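Local atomic coordinates of predicted protein (Acinetobacter sp. RUH2624, PDB entry 4MEA), a protein that hydrolyses epoxides, being a secreted Cif-type virulence factor with the alpha/beta hydrolase fold. Residues Gly29-Ala34 with Leu95-Pro100; Thr59-Ile64 with Lys83-Ile88; Leu102-Ser107 with Tyr242-Ala247; Tyr206-Tyr211 with Gly304-Glu309. All coordinates share one frame; numbering follows the deposited sequence. Where two conformers were deposited one is given.

Contact 1. Residues Gly29-Ala34 with Leu95-Pro100; sequences GQYAYA and LGQSGP
NE2 of Gln97 has two partners, Tyr33 OH directly and a water that leads to Gln30. It donates to Tyr33 OH at 3.1 Å with an N-H...O angle of 167°, the hydroxyl lying close to the amide plane; the two side chains meet tip to tip, ring and amide planes only 12° apart. Tyr33 has a second deposited conformer, so this bond is doubtful as a permanent link. The water, 2.8 Å from NE2, donates a hydrogen bond to Gln30 OE1 and so bridges the two glutamines. In Gln97, chi1 sets CG beside the backbone N, and the extended chi2 then carries CD out toward 29-34. On the other branch of the amide, Gln97 OE1 sits at the edge of the Tyr31 ring, 3.7 Å from CD1. Gln30 lays CG over the centre of the Tyr31 ring, and its OE1 comes within 3.3 Å of Gly96 CA. Its NE2 takes a second water at 3.0 Å, which donates to Gly96 O; Glu228 is a direct partner of NE2, and it also binds Tyr31 OH, while Lys235 reaches Gly96 O. The receiving loop is pinned by the Ser98 N to Leu95 O bond of 2.9 Å. Gly96, with its positive phi, and Gln97 form the corner of this type II' beta turn, which follows strand 87-90 of the alpha/beta hydrolase core.

Contact 2. Residues Thr59-Ile64 with Lys83-Ile88; sequences TPIVFI and KDHKVI
Segments 59-64 and 83-88 run parallel, Ile61 opposite Val87 and Val62 opposite Ile88, with the CA atoms of the first pair 4.9 Å apart. Three backbone bonds alternate between them: Ile61 N to Lys86 O, Ile88 N to Ile61 O, and Phe63 N to Ile88 O, the last at 2.7 Å. Before the strand begins, at Thr59, the imidazole of His85 supplies a fourth bond. Its ND1 donates to Thr59 O at 2.8 Å with an N-H...O angle of 153°; the oxygen lies near the ring plane and is met on a lone pair, which requires the proton on ND1. Ile61 CG1 stands beside the backbone N (chi1 -46°), and a nearly anti chi2 puts CD1 over a face of this ring, 4.3 Å from its centroid, a CH-pi contact; Phe324 stacks on the imidazole as well. The two strands, neighbours in the central sheet, open and close a beta-alpha-beta unit, strand 61-64, helix 75-81, strand 87-90. Ile61, Phe63 and Val87 touch that helix. Phe63 CE2 also lies 4.1 Å from Val87 CB, which sits at the ring edge. Across the sheet, Val62 and Ile88 meet helix 108-123, and Val62 CG2 lies 4.2 Å from Ile88 CB. At the start of the pairing, Pro60 CB touches Lys86 CB at 4.0 Å, while Lys86 NZ forms a salt bridge with Glu53.

Contact 3. Residues Leu102-Ser107 with Tyr242-Ala247; sequences LNDDYS and YYRSHA
Tyr106 leans on Tyr242 where the loop before helix 108-123 meets helix 233-244, a helix of the region inserted between core strands 151-157 and 267-272, which in epoxide hydrolases of this fold forms the cap. The CB of Tyr106 stands over the Tyr242 ring, 4.1 Å from its centroid and 12° off the normal, a CH-pi contact. CG stays beside the backbone N (chi1 -71°), and CD1 follows over the same face toward the rim, 3.4 Å from Tyr242 CE2. CE1 trails at 3.8 Å from that carbon. The rings are inclined at 44°, an oblique pair. At the tip, Tyr106 OH bonds to Ile101 N, while the Tyr242 hydroxyl reaches Pro93 O. The backbone N of Tyr106 makes a weak bond to Ser245 OG, which a water also links to Asp105 OD1. Arg244 grips Asp104 side-on in a salt bridge: NH2 to OD1 at 2.9 Å and NE to OD2 at 3.1 Å, each oxygen using its syn lone pair, the two flat groups nearly coplanar. Ser107, the N-cap of helix 108-123, closes an Asx turn through its N, 3.1 Å from Asp105 OD1; separately, Ser107 OG donates to the same oxygen at 2.8 Å.

Contact 4. Residues Tyr206-Tyr211 with Gly304-Glu309; sequences YFIKTY and GHWMVE
Two hydrogen bonds, both accepted by carbonyls of helix 200-211, tie Tyr206-Tyr211 to Gly304-Glu309. Trp306 NE1 donates to Ile208 O at 2.8 Å; the N-H...O angle is 147°, and the oxygen is tilted from the indole plane, so the bond is short but bent. His305 N donates to Tyr211 O, also at 2.8 Å, and here the angle is 178°, almost straight.

Beside the first bond, Ile208 CG2 comes to 3.6 Å from Trp306 NE1. The apolar contacts are Ile208 CG1 to Trp306 CZ2 at 3.9 Å, the two side chains crossing at about a right angle, and Phe207 CE2 to the indole edge at CZ2, 4.1 Å away. The ring of Phe218 also meets the indole. In Trp306, CG stands anti to the carbonyl carbon (chi1 -42°), and chi2 then sets the turn of the indole about the CB-CG bond.

Aromatic packing within 304-309 adds to this: His305 CD2 sits over one face of the indole, 3.5 Å above its plane. The two imidazole nitrogens are bound outside the segments, NE2 to Asp134 OD1 and ND1 to Asp158 OD2, an Asp-His-Asp arrangement consistent with the catalytic triad of alpha/beta-fold epoxide hydrolases. Since the backbone N of His305 and the indole N-H of the next residue both bond carbonyls of helix 200-211, the contact fixes the backbone that carries this histidine against the helix.

Along the chain contact 2 is nested inside the loop closed by contact 1; contacts 3 and 4 both open after these have closed, and they cross each other, their segments alternating. Contact 2 pairs neighbouring strands of the central sheet, and strand 87-90 runs on toward the loop that supplies one segment each to contacts 1 and 3. Contacts 1 and 3, centres about 21 Å apart, touch directly: Pro100 CA lies 3.5 Å from Tyr106 OH. Contacts 3 and 4, centres about 24 Å apart, tie helices 233-244 and 200-211 of the inserted region to the core at separate places, and both also touch the second subunit. The probable catalytic residue His305 belongs to contact 4 alone.

Contact 1. Residues Gly29-Ala34 with Leu95-Pro100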
# COMPACT_ATOMS: atom_id res chain seq x y z
N GLY A 29 -6.31 -28.51 -5.59
CA GLY A 29 -6.56 -27.25 -4.92
C GLY A 29 -8.00 -27.07 -4.46
O GLY A 29 -8.54 -27.93 -3.75
N GLN A 30 -8.63 -25.96 -4.85
CA GLN A 30 -9.99 -25.67 -4.39
C GLN A 30 -11.01 -26.68 -4.91
O GLN A 30 -12.13 -26.76 -4.40
CB GLN A 30 -10.43 -24.25 -4.77
CG GLN A 30 -10.54 -23.98 -6.28
CD GLN A 30 -11.19 -22.64 -6.59
OE1 GLN A 30 -12.00 -22.14 -5.81
NE2 GLN A 30 -10.83 -22.06 -7.72
N TYR A 31 -10.62 -27.46 -5.92
CA TYR A 31 -11.54 -28.41 -6.53
C TYR A 31 -11.38 -29.81 -5.94
O TYR A 31 -12.11 -30.73 -6.30
CB TYR A 31 -11.31 -28.48 -8.05
CG TYR A 31 -11.26 -27.13 -8.73
CD1 TYR A 31 -12.42 -26.42 -9.01
CD2 TYR A 31 -10.03 -26.57 -9.11
CE1 TYR A 31 -12.37 -25.18 -9.63
CE2 TYR A 31 -9.97 -25.34 -9.74
CZ TYR A 31 -11.15 -24.64 -9.99
OH TYR A 31 -11.10 -23.42 -10.61
N ALA A 32 -10.40 -29.97 -5.05
CA ALA A 32 -10.13 -31.27 -4.44
C ALA A 32 -10.75 -31.37 -3.05
O ALA A 32 -10.43 -30.57 -2.17
CB ALA A 32 -8.63 -31.54 -4.37
N TYR A 33 -11.64 -32.33 -2.86
CA TYR A 33 -12.33 -32.56 -1.59
C TYR A 33 -12.05 -33.98 -1.10
O TYR A 33 -12.25 -34.92 -1.87
CB TYR A 33 -13.84 -32.37 -1.79
CG TYR A 33 -14.19 -31.29 -2.80
CD1 TYR A 33 -14.12 -29.94 -2.46
CD2 TYR A 33 -14.59 -31.61 -4.10
CE1 TYR A 33 -14.43 -28.94 -3.38
CE2 TYR A 33 -14.91 -30.62 -5.02
CZ TYR A 33 -14.82 -29.29 -4.65
OH TYR A 33 -15.12 -28.29 -5.55
N ALA A 34 -11.62 -34.16 0.15
CA ALA A 34 -11.30 -35.49 0.65
C ALA A 34 -12.54 -36.36 0.86
O ALA A 34 -13.66 -35.84 0.99
CB ALA A 34 -10.48 -35.39 1.93
N LEU A 95 -15.71 -15.10 -4.19
CA LEU A 95 -14.43 -15.80 -4.11
C LEU A 95 -14.57 -17.32 -4.26
O LEU A 95 -15.67 -17.87 -4.19
CB LEU A 95 -13.74 -15.46 -2.79
CG LEU A 95 -13.55 -13.96 -2.58
CD1 LEU A 95 -12.74 -13.67 -1.33
CD2 LEU A 95 -12.90 -13.34 -3.82
N GLY A 96 -13.44 -18.00 -4.47
CA GLY A 96 -13.47 -19.43 -4.68
C GLY A 96 -14.43 -19.74 -5.81
O GLY A 96 -14.31 -19.17 -6.90
N GLN A 97 -15.39 -20.62 -5.57
CA GLN A 97 -16.38 -20.96 -6.61
C GLN A 97 -17.74 -20.28 -6.40
O GLN A 97 -18.72 -20.61 -7.07
CB GLN A 97 -16.52 -22.47 -6.73
CG GLN A 97 -15.22 -23.13 -7.19
CD GLN A 97 -15.28 -24.64 -7.15
OE1 GLN A 97 -15.81 -25.27 -8.08
NE2 GLN A 97 -14.73 -25.23 -6.09
N SER A 98 -17.78 -19.32 -5.47
CA SER A 98 -18.99 -18.53 -5.27
C SER A 98 -19.08 -17.40 -6.30
O SER A 98 -18.06 -16.84 -6.69
CB SER A 98 -19.03 -17.93 -3.86
OG SER A 98 -19.21 -18.94 -2.88
N GLY A 99 -20.30 -17.07 -6.72
CA GLY A 99 -20.52 -15.96 -7.63
C GLY A 99 -20.46 -14.59 -6.95
O GLY A 99 -20.55 -14.50 -5.72
N PRO A 100 -20.31 -13.52 -7.75
CA PRO A 100 -20.09 -12.16 -7.26
C PRO A 100 -21.34 -11.44 -6.74
O PRO A 100 -22.48 -11.78 -7.10
CB PRO A 100 -19.57 -11.44 -8.50
CG PRO A 100 -20.26 -12.12 -9.62
CD PRO A 100 -20.30 -13.58 -9.22
O HOH W 1 -11.81 -19.23 -8.26
O HOH W 2 -13.76 -23.47 -4.12

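Contact 2. Residues Thr59-Ile64 with Lys83-Ile88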
# COMPACT_ATOMS: atom_id res chain seq x y z
N THR A 59 -22.98 -30.66 16.97
CA THR A 59 -23.11 -29.22 16.74
C THR A 59 -22.39 -28.83 15.47
O THR A 59 -21.20 -29.12 15.31
CB THR A 59 -22.52 -28.43 17.91
OG1 THR A 59 -23.18 -28.82 19.12
CG2 THR A 59 -22.68 -26.93 17.69
N PRO A 60 -23.10 -28.18 14.54
CA PRO A 60 -22.44 -27.81 13.29
C PRO A 60 -21.37 -26.74 13.52
O PRO A 60 -21.51 -25.90 14.40
CB PRO A 60 -23.58 -27.27 12.43
CG PRO A 60 -24.82 -27.92 12.99
CD PRO A 60 -24.56 -28.00 14.47
N ILE A 61 -20.31 -26.80 12.74
CA ILE A 61 -19.28 -25.78 12.78
C ILE A 61 -19.18 -25.20 11.38
O ILE A 61 -18.91 -25.92 10.42
CB ILE A 61 -17.93 -26.35 13.21
CG1 ILE A 61 -18.10 -27.26 14.43
CG2 ILE A 61 -16.94 -25.22 13.51
CD1 ILE A 61 -16.86 -28.02 14.80
N VAL A 62 -19.40 -23.89 11.27
CA VAL A 62 -19.30 -23.21 9.98
C VAL A 62 -17.97 -22.46 9.91
O VAL A 62 -17.62 -21.72 10.84
CB VAL A 62 -20.50 -22.26 9.78
CG1 VAL A 62 -20.34 -21.43 8.50
CG2 VAL A 62 -21.81 -23.07 9.76
N PHE A 63 -17.20 -22.68 8.84
CA PHE A 63 -15.87 -22.09 8.67
C PHE A 63 -15.87 -21.13 7.50
O PHE A 63 -16.26 -21.50 6.39
CB PHE A 63 -14.81 -23.15 8.39
CG PHE A 63 -14.65 -24.20 9.46
CD1 PHE A 63 -13.75 -24.02 10.50
CD2 PHE A 63 -15.37 -25.38 9.39
CE1 PHE A 63 -13.59 -25.00 11.48
CE2 PHE A 63 -15.21 -26.37 10.37
CZ PHE A 63 -14.33 -26.17 11.41
N ILE A 64 -15.38 -19.91 7.73
CA ILE A 64 -15.36 -18.87 6.70
C ILE A 64 -13.93 -18.35 6.45
O ILE A 64 -13.32 -17.71 7.31
CB ILE A 64 -16.25 -17.69 7.11
CG1 ILE A 64 -17.67 -18.17 7.45
CG2 ILE A 64 -16.28 -16.64 5.99
CD1 ILE A 64 -18.46 -18.72 6.23
N LYS A 83 -16.21 -36.57 12.28
CA LYS A 83 -16.70 -37.73 13.01
C LYS A 83 -17.74 -37.34 14.05
O LYS A 83 -18.72 -38.06 14.27
CB LYS A 83 -15.54 -38.47 13.69
CG LYS A 83 -14.80 -37.63 14.73
CD LYS A 83 -13.68 -38.40 15.39
CE LYS A 83 -12.89 -37.51 16.34
NZ LYS A 83 -11.77 -38.23 17.01
N ASP A 84 -17.54 -36.18 14.68
CA ASP A 84 -18.37 -35.76 15.81
C ASP A 84 -19.22 -34.54 15.50
O ASP A 84 -20.04 -34.13 16.32
CB ASP A 84 -17.50 -35.42 17.02
CG ASP A 84 -16.81 -36.63 17.60
OD1 ASP A 84 -17.39 -37.74 17.54
OD2 ASP A 84 -15.68 -36.48 18.12
N HIS A 85 -19.02 -33.93 14.33
CA HIS A 85 -19.66 -32.66 14.01
C HIS A 85 -19.99 -32.52 12.54
O HIS A 85 -19.20 -32.94 11.69
CB HIS A 85 -18.78 -31.48 14.42
CG HIS A 85 -18.55 -31.37 15.89
ND1 HIS A 85 -19.42 -30.70 16.73
CD2 HIS A 85 -17.58 -31.88 16.69
CE1 HIS A 85 -18.98 -30.79 17.97
NE2 HIS A 85 -17.87 -31.50 17.98
N LYS A 86 -21.14 -31.93 12.25
CA LYS A 86 -21.41 -31.42 10.92
C LYS A 86 -20.39 -30.29 10.74
O LYS A 86 -20.22 -29.46 11.64
CB LYS A 86 -22.83 -30.88 10.83
CG LYS A 86 -23.19 -30.31 9.48
CD LYS A 86 -23.43 -31.42 8.48
CE LYS A 86 -24.10 -30.91 7.22
NZ LYS A 86 -24.38 -32.01 6.26
N VAL A 87 -19.70 -30.28 9.60
CA VAL A 87 -18.72 -29.23 9.33
C VAL A 87 -19.00 -28.63 7.95
O VAL A 87 -19.21 -29.36 6.98
CB VAL A 87 -17.25 -29.75 9.42
CG1 VAL A 87 -16.90 -30.10 10.86
CG2 VAL A 87 -17.02 -30.97 8.51
N ILE A 88 -19.01 -27.31 7.88
CA ILE A 88 -19.42 -26.60 6.68
C ILE A 88 -18.43 -25.47 6.40
O ILE A 88 -18.20 -24.63 7.26
CB ILE A 88 -20.83 -25.99 6.85
CG1 ILE A 88 -21.85 -27.10 7.17
CG2 ILE A 88 -21.24 -25.21 5.61
CD1 ILE A 88 -23.14 -26.58 7.76

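Contact 3. Residues Leu102-Ser107 with Tyr242-Ala247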
# COMPACT_ATOMS: atom_id res chain seq x y z
N LEU A 102 -23.24 -8.48 -7.42
CA LEU A 102 -23.30 -7.67 -8.64
C LEU A 102 -23.28 -6.15 -8.43
O LEU A 102 -22.75 -5.41 -9.27
CB LEU A 102 -24.53 -8.08 -9.46
CG LEU A 102 -24.49 -9.53 -9.93
CD1 LEU A 102 -25.83 -9.96 -10.53
CD2 LEU A 102 -23.35 -9.72 -10.92
N ASN A 103 -23.84 -5.67 -7.32
CA ASN A 103 -23.82 -4.22 -7.05
C ASN A 103 -22.58 -3.77 -6.28
O ASN A 103 -22.47 -2.61 -5.88
CB ASN A 103 -25.10 -3.76 -6.35
CG ASN A 103 -25.15 -4.15 -4.88
OD1 ASN A 103 -24.35 -4.96 -4.41
ND2 ASN A 103 -26.11 -3.59 -4.15
N ASP A 104 -21.64 -4.69 -6.10
CA ASP A 104 -20.34 -4.38 -5.51
C ASP A 104 -20.43 -4.01 -4.03
O ASP A 104 -19.48 -3.47 -3.46
CB ASP A 104 -19.64 -3.26 -6.29
CG ASP A 104 -18.12 -3.32 -6.17
OD1 ASP A 104 -17.58 -4.45 -6.15
OD2 ASP A 104 -17.48 -2.25 -6.10
N ASP A 105 -21.56 -4.30 -3.40
CA ASP A 105 -21.70 -4.08 -1.96
C ASP A 105 -21.15 -5.27 -1.17
O ASP A 105 -21.88 -6.20 -0.81
CB ASP A 105 -23.15 -3.76 -1.56
CG ASP A 105 -23.30 -3.56 -0.07
OD1 ASP A 105 -22.26 -3.36 0.60
OD2 ASP A 105 -24.43 -3.61 0.45
N TYR A 106 -19.84 -5.23 -0.93
CA TYR A 106 -19.17 -6.25 -0.14
C TYR A 106 -18.96 -5.77 1.29
O TYR A 106 -17.97 -6.13 1.95
CB TYR A 106 -17.82 -6.63 -0.77
CG TYR A 106 -17.95 -7.42 -2.06
CD1 TYR A 106 -18.13 -8.79 -2.02
CD2 TYR A 106 -17.90 -6.80 -3.30
CE1 TYR A 106 -18.26 -9.53 -3.18
CE2 TYR A 106 -18.01 -7.53 -4.48
CZ TYR A 106 -18.20 -8.91 -4.40
OH TYR A 106 -18.34 -9.68 -5.54
N SER A 107 -19.88 -4.94 1.78
CA SER A 107 -19.84 -4.54 3.18
C SER A 107 -20.26 -5.69 4.10
O SER A 107 -21.00 -6.59 3.69
CB SER A 107 -20.73 -3.32 3.44
OG SER A 107 -22.11 -3.63 3.34
N TYR A 242 -14.24 -6.25 -1.15
CA TYR A 242 -14.26 -6.26 0.32
C TYR A 242 -13.46 -5.08 0.84
O TYR A 242 -13.84 -4.46 1.83
CB TYR A 242 -13.71 -7.58 0.88
CG TYR A 242 -14.65 -8.74 0.66
CD1 TYR A 242 -15.61 -9.08 1.61
CD2 TYR A 242 -14.60 -9.47 -0.53
CE1 TYR A 242 -16.48 -10.13 1.40
CE2 TYR A 242 -15.49 -10.52 -0.75
CZ TYR A 242 -16.43 -10.84 0.22
OH TYR A 242 -17.31 -11.88 0.01
N TYR A 243 -12.38 -4.75 0.13
CA TYR A 243 -11.50 -3.67 0.56
C TYR A 243 -12.09 -2.30 0.25
O TYR A 243 -12.01 -1.39 1.09
CB TYR A 243 -10.07 -3.86 0.01
CG TYR A 243 -9.41 -5.07 0.62
CD1 TYR A 243 -8.69 -4.97 1.81
CD2 TYR A 243 -9.55 -6.34 0.05
CE1 TYR A 243 -8.11 -6.09 2.41
CE2 TYR A 243 -8.97 -7.47 0.64
CZ TYR A 243 -8.25 -7.33 1.81
OH TYR A 243 -7.67 -8.44 2.40
N ARG A 244 -12.69 -2.14 -0.93
CA ARG A 244 -13.42 -0.91 -1.26
C ARG A 244 -14.55 -0.67 -0.26
O ARG A 244 -14.88 0.48 0.07
CB ARG A 244 -14.02 -0.98 -2.67
CG ARG A 244 -13.02 -1.07 -3.78
CD ARG A 244 -13.69 -0.99 -5.16
NE ARG A 244 -14.46 -2.18 -5.54
CZ ARG A 244 -13.94 -3.28 -6.07
NH1 ARG A 244 -12.62 -3.39 -6.26
NH2 ARG A 244 -14.73 -4.30 -6.41
N SER A 245 -15.14 -1.76 0.21
CA SER A 245 -16.29 -1.68 1.10
C SER A 245 -15.93 -1.56 2.58
O SER A 245 -16.83 -1.54 3.42
CB SER A 245 -17.19 -2.90 0.90
OG SER A 245 -17.91 -2.83 -0.32
N HIS A 246 -14.65 -1.50 2.90
CA HIS A 246 -14.24 -1.49 4.32
C HIS A 246 -14.75 -0.27 5.10
O HIS A 246 -15.08 -0.38 6.29
CB HIS A 246 -12.72 -1.66 4.47
CG HIS A 246 -12.28 -3.08 4.68
ND1 HIS A 246 -11.06 -3.55 4.24
CD2 HIS A 246 -12.89 -4.13 5.29
CE1 HIS A 246 -10.94 -4.83 4.57
NE2 HIS A 246 -12.03 -5.20 5.21
N ALA A 247 -14.82 0.90 4.47
CA ALA A 247 -15.28 2.08 5.19
C ALA A 247 -16.73 1.85 5.61
O ALA A 247 -17.13 2.22 6.71
CB ALA A 247 -15.14 3.34 4.34
O HOH W 3 -17.00 -2.53 -3.16
O HOH W 4 -20.23 -1.35 0.23
O HOH W 5 -16.02 -4.71 3.53

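Contact 4. Residues Tyr206-Tyr211 with Gly304-Glu309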
# COMPACT_ATOMS: atom_id res chain seq x y z
N TYR A 206 4.77 -13.87 -3.45
CA TYR A 206 5.48 -12.97 -2.53
C TYR A 206 4.59 -12.60 -1.34
O TYR A 206 5.00 -12.70 -0.18
CB TYR A 206 5.97 -11.71 -3.26
CG TYR A 206 6.87 -10.87 -2.39
CD1 TYR A 206 8.23 -11.14 -2.30
CD2 TYR A 206 6.35 -9.82 -1.64
CE1 TYR A 206 9.05 -10.39 -1.48
CE2 TYR A 206 7.16 -9.06 -0.82
CZ TYR A 206 8.51 -9.35 -0.75
OH TYR A 206 9.31 -8.59 0.07
N PHE A 207 3.35 -12.20 -1.62
CA PHE A 207 2.39 -11.84 -0.57
C PHE A 207 2.17 -12.98 0.44
O PHE A 207 2.28 -12.78 1.65
CB PHE A 207 1.05 -11.45 -1.22
CG PHE A 207 0.01 -10.98 -0.25
CD1 PHE A 207 -0.16 -9.63 0.01
CD2 PHE A 207 -0.84 -11.89 0.37
CE1 PHE A 207 -1.13 -9.19 0.90
CE2 PHE A 207 -1.82 -11.47 1.26
CZ PHE A 207 -1.97 -10.11 1.53
N ILE A 208 1.85 -14.17 -0.06
CA ILE A 208 1.61 -15.33 0.81
C ILE A 208 2.85 -15.71 1.65
O ILE A 208 2.75 -15.91 2.86
CB ILE A 208 1.10 -16.56 0.01
CG1 ILE A 208 -0.32 -16.32 -0.50
CG2 ILE A 208 1.16 -17.83 0.84
CD1 ILE A 208 -0.76 -17.33 -1.56
N LYS A 209 4.01 -15.81 1.01
CA LYS A 209 5.23 -16.12 1.77
C LYS A 209 5.56 -15.04 2.82
O LYS A 209 5.98 -15.37 3.93
CB LYS A 209 6.42 -16.37 0.84
CG LYS A 209 6.49 -17.79 0.30
CD LYS A 209 7.71 -17.95 -0.56
CE LYS A 209 7.99 -19.39 -0.90
NZ LYS A 209 9.21 -19.48 -1.74
N THR A 210 5.33 -13.78 2.48
CA THR A 210 5.60 -12.68 3.41
C THR A 210 4.84 -12.83 4.73
O THR A 210 5.39 -12.62 5.81
CB THR A 210 5.22 -11.30 2.79
OG1 THR A 210 6.17 -10.97 1.77
CG2 THR A 210 5.24 -10.19 3.85
N TYR A 211 3.58 -13.21 4.63
CA TYR A 211 2.79 -13.27 5.85
C TYR A 211 2.84 -14.65 6.50
O TYR A 211 2.31 -14.84 7.60
CB TYR A 211 1.37 -12.74 5.60
CG TYR A 211 1.42 -11.35 4.99
CD1 TYR A 211 1.83 -10.26 5.75
CD2 TYR A 211 1.11 -11.15 3.66
CE1 TYR A 211 1.90 -8.99 5.19
CE2 TYR A 211 1.18 -9.89 3.09
CZ TYR A 211 1.57 -8.82 3.86
OH TYR A 211 1.63 -7.58 3.28
N GLY A 304 2.57 -18.03 11.24
CA GLY A 304 2.22 -16.84 10.48
C GLY A 304 0.72 -16.76 10.25
O GLY A 304 -0.06 -17.40 10.93
N HIS A 305 0.33 -15.97 9.25
CA HIS A 305 -1.07 -15.69 8.95
C HIS A 305 -1.88 -16.90 8.47
O HIS A 305 -3.07 -17.02 8.77
CB HIS A 305 -1.12 -14.58 7.89
CG HIS A 305 -2.50 -14.10 7.58
ND1 HIS A 305 -3.30 -13.47 8.51
CD2 HIS A 305 -3.22 -14.15 6.43
CE1 HIS A 305 -4.46 -13.16 7.95
NE2 HIS A 305 -4.43 -13.56 6.69
N TRP A 306 -1.25 -17.79 7.72
CA TRP A 306 -1.97 -18.91 7.11
C TRP A 306 -1.99 -20.06 8.12
O TRP A 306 -1.27 -21.06 7.97
CB TRP A 306 -1.29 -19.31 5.79
CG TRP A 306 -0.92 -18.09 4.99
CD1 TRP A 306 0.34 -17.60 4.78
CD2 TRP A 306 -1.82 -17.19 4.33
NE1 TRP A 306 0.28 -16.45 4.02
CE2 TRP A 306 -1.03 -16.18 3.73
CE3 TRP A 306 -3.21 -17.13 4.19
CZ2 TRP A 306 -1.59 -15.13 2.99
CZ3 TRP A 306 -3.77 -16.08 3.46
CH2 TRP A 306 -2.96 -15.10 2.87
N MET A 307 -2.83 -19.91 9.14
CA MET A 307 -2.65 -20.63 10.40
C MET A 307 -2.87 -22.13 10.31
O MET A 307 -2.18 -22.88 11.00
CB MET A 307 -3.54 -20.02 11.48
CG MET A 307 -3.23 -18.54 11.76
SD MET A 307 -4.36 -17.87 13.00
CE MET A 307 -3.92 -18.84 14.44
N VAL A 308 -3.81 -22.56 9.48
CA VAL A 308 -4.05 -23.99 9.30
C VAL A 308 -2.97 -24.66 8.43
O VAL A 308 -2.52 -25.77 8.73
CB VAL A 308 -5.47 -24.26 8.74
CG1 VAL A 308 -5.68 -25.75 8.49
CG2 VAL A 308 -6.52 -23.71 9.71
N GLU A 309 -2.52 -23.98 7.37
CA GLU A 309 -1.38 -24.49 6.60
C GLU A 309 -0.14 -24.68 7.49
O GLU A 309 0.52 -25.71 7.43
CB GLU A 309 -1.02 -23.54 5.43
CG GLU A 309 -2.05 -23.45 4.31
CD GLU A 309 -1.98 -24.61 3.32
OE1 GLU A 309 -2.62 -24.51 2.24
OE2 GLU A 309 -1.30 -25.62 3.62